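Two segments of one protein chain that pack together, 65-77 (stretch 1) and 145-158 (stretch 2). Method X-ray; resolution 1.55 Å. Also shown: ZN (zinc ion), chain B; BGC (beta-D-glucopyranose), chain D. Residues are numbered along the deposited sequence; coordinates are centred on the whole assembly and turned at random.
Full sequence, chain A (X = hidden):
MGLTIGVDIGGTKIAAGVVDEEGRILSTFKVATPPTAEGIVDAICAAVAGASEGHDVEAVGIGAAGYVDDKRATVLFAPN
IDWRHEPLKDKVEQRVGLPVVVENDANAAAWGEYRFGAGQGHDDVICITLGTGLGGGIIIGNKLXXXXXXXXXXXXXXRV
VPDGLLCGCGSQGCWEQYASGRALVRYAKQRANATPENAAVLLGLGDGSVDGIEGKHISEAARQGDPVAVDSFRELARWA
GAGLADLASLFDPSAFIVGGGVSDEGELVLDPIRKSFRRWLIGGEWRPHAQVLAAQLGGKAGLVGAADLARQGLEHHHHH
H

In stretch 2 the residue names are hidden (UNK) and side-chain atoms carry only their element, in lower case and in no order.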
# COMPACT_ATOMS: atom_id res chain seq x y z
N ALA A 65 -27.53 8.04 7.28
CA ALA A 65 -26.21 7.62 6.80
C ALA A 65 -25.26 8.82 6.61
O ALA A 65 -24.89 9.18 5.49
CB ALA A 65 -26.35 6.83 5.52
N GLY A 66 -24.85 9.42 7.71
CA GLY A 66 -23.85 10.48 7.65
C GLY A 66 -23.34 10.83 9.02
O GLY A 66 -23.77 10.24 10.02
N TYR A 67 -22.44 11.82 9.05
CA TYR A 67 -21.86 12.34 10.28
C TYR A 67 -22.95 13.19 10.95
O TYR A 67 -23.34 14.22 10.40
CB TYR A 67 -20.66 13.25 9.94
CG TYR A 67 -19.35 12.54 9.57
CD1 TYR A 67 -19.31 11.60 8.54
CD2 TYR A 67 -18.16 12.84 10.24
CE1 TYR A 67 -18.10 10.98 8.19
CE2 TYR A 67 -16.94 12.22 9.90
CZ TYR A 67 -16.94 11.27 8.89
OH TYR A 67 -15.76 10.63 8.55
N VAL A 68 -23.44 12.72 12.10
CA VAL A 68 -24.48 13.42 12.86
C VAL A 68 -23.87 14.11 14.07
O VAL A 68 -23.00 13.54 14.75
CB VAL A 68 -25.56 12.42 13.29
CG1 VAL A 68 -26.62 13.10 14.20
CG2 VAL A 68 -26.22 11.84 12.04
N ASP A 69 -24.34 15.32 14.35
CA ASP A 69 -23.80 16.13 15.46
C ASP A 69 -24.15 15.63 16.87
O ASP A 69 -25.00 14.76 17.02
CB ASP A 69 -24.22 17.59 15.27
CG ASP A 69 -25.67 17.83 15.64
OD1 ASP A 69 -26.56 17.00 15.32
OD2 ASP A 69 -25.92 18.87 16.28
N ASP A 70 -23.50 16.19 17.89
CA ASP A 70 -23.69 15.73 19.28
C ASP A 70 -25.08 16.05 19.84
O ASP A 70 -25.54 15.42 20.80
CB ASP A 70 -22.60 16.31 20.20
CG ASP A 70 -22.56 17.83 20.16
OD1 ASP A 70 -22.34 18.39 19.07
OD2 ASP A 70 -22.77 18.45 21.22
N LYS A 71 -25.73 17.03 19.23
CA LYS A 71 -27.11 17.39 19.57
C LYS A 71 -28.16 16.49 18.91
O LYS A 71 -29.36 16.64 19.14
CB LYS A 71 -27.39 18.86 19.23
CG LYS A 71 -26.50 19.85 19.98
CD LYS A 71 -27.17 21.19 20.19
CE LYS A 71 -27.92 21.23 21.54
NZ LYS A 71 -28.58 22.53 21.81
N ARG A 72 -27.71 15.54 18.08
CA ARG A 72 -28.62 14.56 17.46
C ARG A 72 -29.74 15.24 16.66
O ARG A 72 -30.93 14.89 16.79
CB ARG A 72 -29.15 13.57 18.50
CG ARG A 72 -28.04 12.72 19.15
CD ARG A 72 -28.49 12.15 20.48
NE ARG A 72 -27.44 12.28 21.49
CZ ARG A 72 -27.58 11.88 22.76
NH1 ARG A 72 -28.71 11.30 23.16
NH2 ARG A 72 -26.58 12.04 23.62
N ALA A 73 -29.35 16.20 15.83
CA ALA A 73 -30.32 17.02 15.09
C ALA A 73 -29.94 17.33 13.65
O ALA A 73 -30.80 17.64 12.82
CB ALA A 73 -30.58 18.32 15.85
N THR A 74 -28.64 17.25 13.35
CA THR A 74 -28.11 17.74 12.09
C THR A 74 -27.15 16.73 11.50
O THR A 74 -26.30 16.18 12.20
CB THR A 74 -27.35 19.05 12.34
OG1 THR A 74 -28.29 20.03 12.81
CG2 THR A 74 -26.68 19.57 11.08
N VAL A 75 -27.30 16.48 10.20
CA VAL A 75 -26.30 15.69 9.46
C VAL A 75 -25.21 16.65 8.98
O VAL A 75 -25.42 17.41 8.04
CB VAL A 75 -26.93 14.90 8.28
CG1 VAL A 75 -25.86 13.99 7.63
CG2 VAL A 75 -28.12 14.01 8.76
N LEU A 76 -24.06 16.62 9.65
CA LEU A 76 -22.92 17.52 9.36
C LEU A 76 -22.36 17.27 7.96
O LEU A 76 -22.03 18.21 7.23
CB LEU A 76 -21.79 17.38 10.40
CG LEU A 76 -22.14 17.71 11.85
CD1 LEU A 76 -21.01 17.35 12.82
CD2 LEU A 76 -22.48 19.20 11.95
N PHE A 77 -22.25 16.00 7.58
CA PHE A 77 -21.49 15.62 6.40
C PHE A 77 -21.95 14.20 6.02
O PHE A 77 -22.10 13.35 6.89
CB PHE A 77 -19.99 15.66 6.78
CG PHE A 77 -19.05 15.27 5.69
CD1 PHE A 77 -18.66 16.20 4.72
CD2 PHE A 77 -18.51 13.99 5.65
CE1 PHE A 77 -17.77 15.85 3.71
CE2 PHE A 77 -17.59 13.63 4.64
CZ PHE A 77 -17.24 14.56 3.67
N UNK A 145 -21.77 5.29 22.35
CA UNK A 145 -20.77 6.35 22.42
C UNK A 145 -20.63 7.10 21.10
O UNK A 145 -20.16 6.55 20.10
c UNK A 145 -19.40 5.78 22.82
c UNK A 145 -19.78 5.72 25.33
n UNK A 145 -19.86 4.83 26.48
c UNK A 145 -19.90 5.26 27.74
n UNK A 145 -19.98 4.37 28.73
c UNK A 145 -19.41 4.92 24.08
n UNK A 145 -19.85 6.55 28.03
N UNK A 146 -21.02 8.36 21.13
CA UNK A 146 -21.05 9.20 19.93
C UNK A 146 -19.84 10.14 19.85
O UNK A 146 -19.64 10.80 18.83
c UNK A 146 -26.42 8.87 21.62
c UNK A 146 -23.63 9.13 19.89
c UNK A 146 -24.82 10.03 20.12
c UNK A 146 -22.37 10.00 19.88
n UNK A 146 -27.60 8.27 21.76
n UNK A 146 -25.63 9.04 22.68
n UNK A 146 -26.06 9.31 20.42
N UNK A 147 -19.05 10.21 20.92
CA UNK A 147 -17.88 11.08 20.99
C UNK A 147 -18.19 12.53 21.32
O UNK A 147 -19.37 12.89 21.47
N UNK A 148 -17.16 13.35 21.41
CA UNK A 148 -17.30 14.75 21.81
C UNK A 148 -18.15 15.58 20.85
O UNK A 148 -18.94 16.45 21.29
c UNK A 148 -17.35 19.70 22.73
n UNK A 148 -17.19 21.01 22.81
n UNK A 148 -16.49 18.90 23.37
c UNK A 148 -15.92 15.38 22.01
c UNK A 148 -16.55 17.45 23.35
c UNK A 148 -15.89 16.89 22.08
n UNK A 148 -18.34 19.19 22.02
N UNK A 149 -18.00 15.32 19.56
CA UNK A 149 -18.69 16.10 18.54
C UNK A 149 -19.78 15.33 17.83
O UNK A 149 -20.36 15.82 16.85
c UNK A 149 -14.65 19.11 19.48
c UNK A 149 -14.33 17.86 18.97
c UNK A 149 -17.68 16.71 17.56
c UNK A 149 -16.94 18.81 18.76
c UNK A 149 -15.31 17.09 18.35
c UNK A 149 -16.62 17.55 18.24
c UNK A 149 -15.97 19.57 19.37
N UNK A 150 -20.08 14.12 18.32
CA UNK A 150 -21.18 13.33 17.80
C UNK A 150 -20.79 12.41 16.67
O UNK A 150 -21.59 11.58 16.23
N UNK A 151 -19.53 12.50 16.24
CA UNK A 151 -19.11 11.80 15.02
C UNK A 151 -18.10 10.67 15.22
O UNK A 151 -17.37 10.30 14.27
c UNK A 151 -17.39 13.57 14.37
c UNK A 151 -19.79 13.76 13.56
c UNK A 151 -18.65 12.79 13.93
N UNK A 152 -18.12 10.06 16.40
CA UNK A 152 -17.39 8.81 16.61
C UNK A 152 -17.95 7.70 15.71
O UNK A 152 -19.05 7.84 15.13
c UNK A 152 -17.44 8.37 18.09
N UNK A 153 -17.18 6.62 15.60
CA UNK A 153 -17.64 5.40 14.93
C UNK A 153 -17.85 5.60 13.43
O UNK A 153 -18.67 4.91 12.80
c UNK A 153 -18.90 4.83 15.60
N UNK A 154 -17.07 6.49 12.84
CA UNK A 154 -17.04 6.62 11.39
C UNK A 154 -15.97 5.69 10.81
O UNK A 154 -15.01 6.11 10.14
c UNK A 154 -19.18 8.30 10.13
o UNK A 154 -20.37 8.19 10.55
c UNK A 154 -16.83 8.09 11.01
c UNK A 154 -18.16 8.87 11.09
o UNK A 154 -18.77 7.97 8.99
N UNK A 155 -16.16 4.40 11.08
CA UNK A 155 -15.15 3.40 10.74
C UNK A 155 -14.92 3.29 9.23
O UNK A 155 -13.83 2.88 8.77
c UNK A 155 -15.59 2.51 15.00
c UNK A 155 -16.93 0.57 14.43
c UNK A 155 -15.60 2.00 11.19
c UNK A 155 -15.32 2.71 13.62
c UNK A 155 -15.88 1.85 12.66
c UNK A 155 -16.40 1.44 15.39
c UNK A 155 -16.65 0.78 13.09
N UNK A 156 -15.93 3.67 8.45
CA UNK A 156 -15.84 3.57 6.99
C UNK A 156 -14.75 4.41 6.39
O UNK A 156 -14.32 4.16 5.27
N UNK A 157 -14.28 5.42 7.15
CA UNK A 157 -13.28 6.35 6.62
C UNK A 157 -11.93 6.26 7.30
O UNK A 157 -11.08 7.13 7.14
n UNK A 157 -15.36 7.62 4.56
c UNK A 157 -16.45 7.77 6.47
c UNK A 157 -13.87 7.78 6.57
c UNK A 157 -16.65 7.55 4.29
c UNK A 157 -15.20 7.79 5.92
n UNK A 157 -17.33 7.64 5.42
N UNK A 158 -11.72 5.16 8.01
CA UNK A 158 -10.36 4.81 8.46
C UNK A 158 -9.57 4.43 7.21
O UNK A 158 -10.08 3.74 6.33
c UNK A 158 -10.40 3.57 9.40
c UNK A 158 -11.12 3.95 10.71
c UNK A 158 -11.60 2.68 11.43
c UNK A 158 -8.99 3.02 9.67
ZN ZN B . -13.97 7.94 3.01
C2 BGC D . -21.12 7.24 6.34
C3 BGC D . -21.61 6.79 7.71
C4 BGC D . -22.72 5.75 7.60
C5 BGC D . -22.24 4.64 6.67
C6 BGC D . -23.30 3.56 6.46
C1 BGC D . -20.72 6.01 5.54
O1 BGC D . -20.36 6.35 4.23
O2 BGC D . -19.94 8.04 6.54
O3 BGC D . -22.07 7.88 8.45
O4 BGC D . -22.98 5.19 8.88
O5 BGC D . -21.86 5.16 5.41
O6 BGC D . -24.48 4.11 5.89
O HOH W 1 -22.29 10.49 13.59
O HOH W 2 -24.28 11.79 16.96
O HOH W 3 -20.96 18.43 16.45

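Position 145 carries three carbons, a nitrogen, and a carbon holding two more nitrogens, all out of reach of stretch 1: Arg 145. Position 146 repeats that pattern, but its planar end lies flat on the guanidinium of Arg 72, centres 3.4 Å apart and planes at 5°. It is Arg 146. Its NH1 comes 3.3 Å from NH2 of Arg 72, two donors that cannot bond.

Position 147 has no side-chain atoms and a phi of 80°, and an ideal CB would be crowded by the CB of position 152, 3.1 Å away: Gly 147. At 148 the three carbons, nitrogen and carbon with two nitrogens return. This is Arg 148, whose CB points away although its end comes nearer; NH1 stops 4.6 Å from OD2 of Asp 70, beyond a salt bridge.

Position 149 bears one carbon and a six-carbon ring; its CA-to-CB bond points away from stretch 1, and the side chain comes no closer than 5.2 Å, hence Phe 149. Its backbone does the work: water 3 donates to Phe 149 O (2.7 Å) and to Asp 70 OD1 (3.0 Å).

Position 150 is bare, and its CA lies 3.8 Å from Asp 70 CA. An ideal CB would sit 2.3 Å from Asp 70 N and 2.8 Å from Val 68 O, so the absence of a side chain at Gly 150 is what leaves room for the backbones here.

At 151 one carbon carries two others. Its CB lies 3.7 Å from Tyr 67 CD2, and one branch reaches Leu 76: Val 151, with CG1 3.9 Å from Leu 76 CD1. Positions 152 and 153, one carbon each and remote from stretch 1, are Ala 152 and Ala 153.

Position 154 has three carbons, the last bearing two oxygens: Glu 154. CG sits over the Tyr 67 ring face, 3.6 Å from its centroid, while OE1 and OE2 each accept a 2.7 Å hydrogen bond, from glucose O2 and O3 respectively.

Position 155, one carbon plus a six-carbon ring, is Phe 155; bare 156 is Gly 156. Position 157 has a five-membered ring with two nitrogens: His 157. CD2 lies 3.6 Å from Tyr 67 OH, ND1 binds zinc at 2.1 Å, and NE2 donates to glucose O2 at 2.9 Å. Position 158, four carbons forked at the first, is Ile 158.

The contact works without a clear direct hydrogen bond. Gly 150 O and Val 68 O, both acceptors, stand 2.8 Å apart, and water 1 accepts from Val 68 N (2.9 Å). Close backbones, bridging waters and Tyr 67 packing complete the join.

Stretch 2, residues 145-158: RRGRFGVAAEFGHI
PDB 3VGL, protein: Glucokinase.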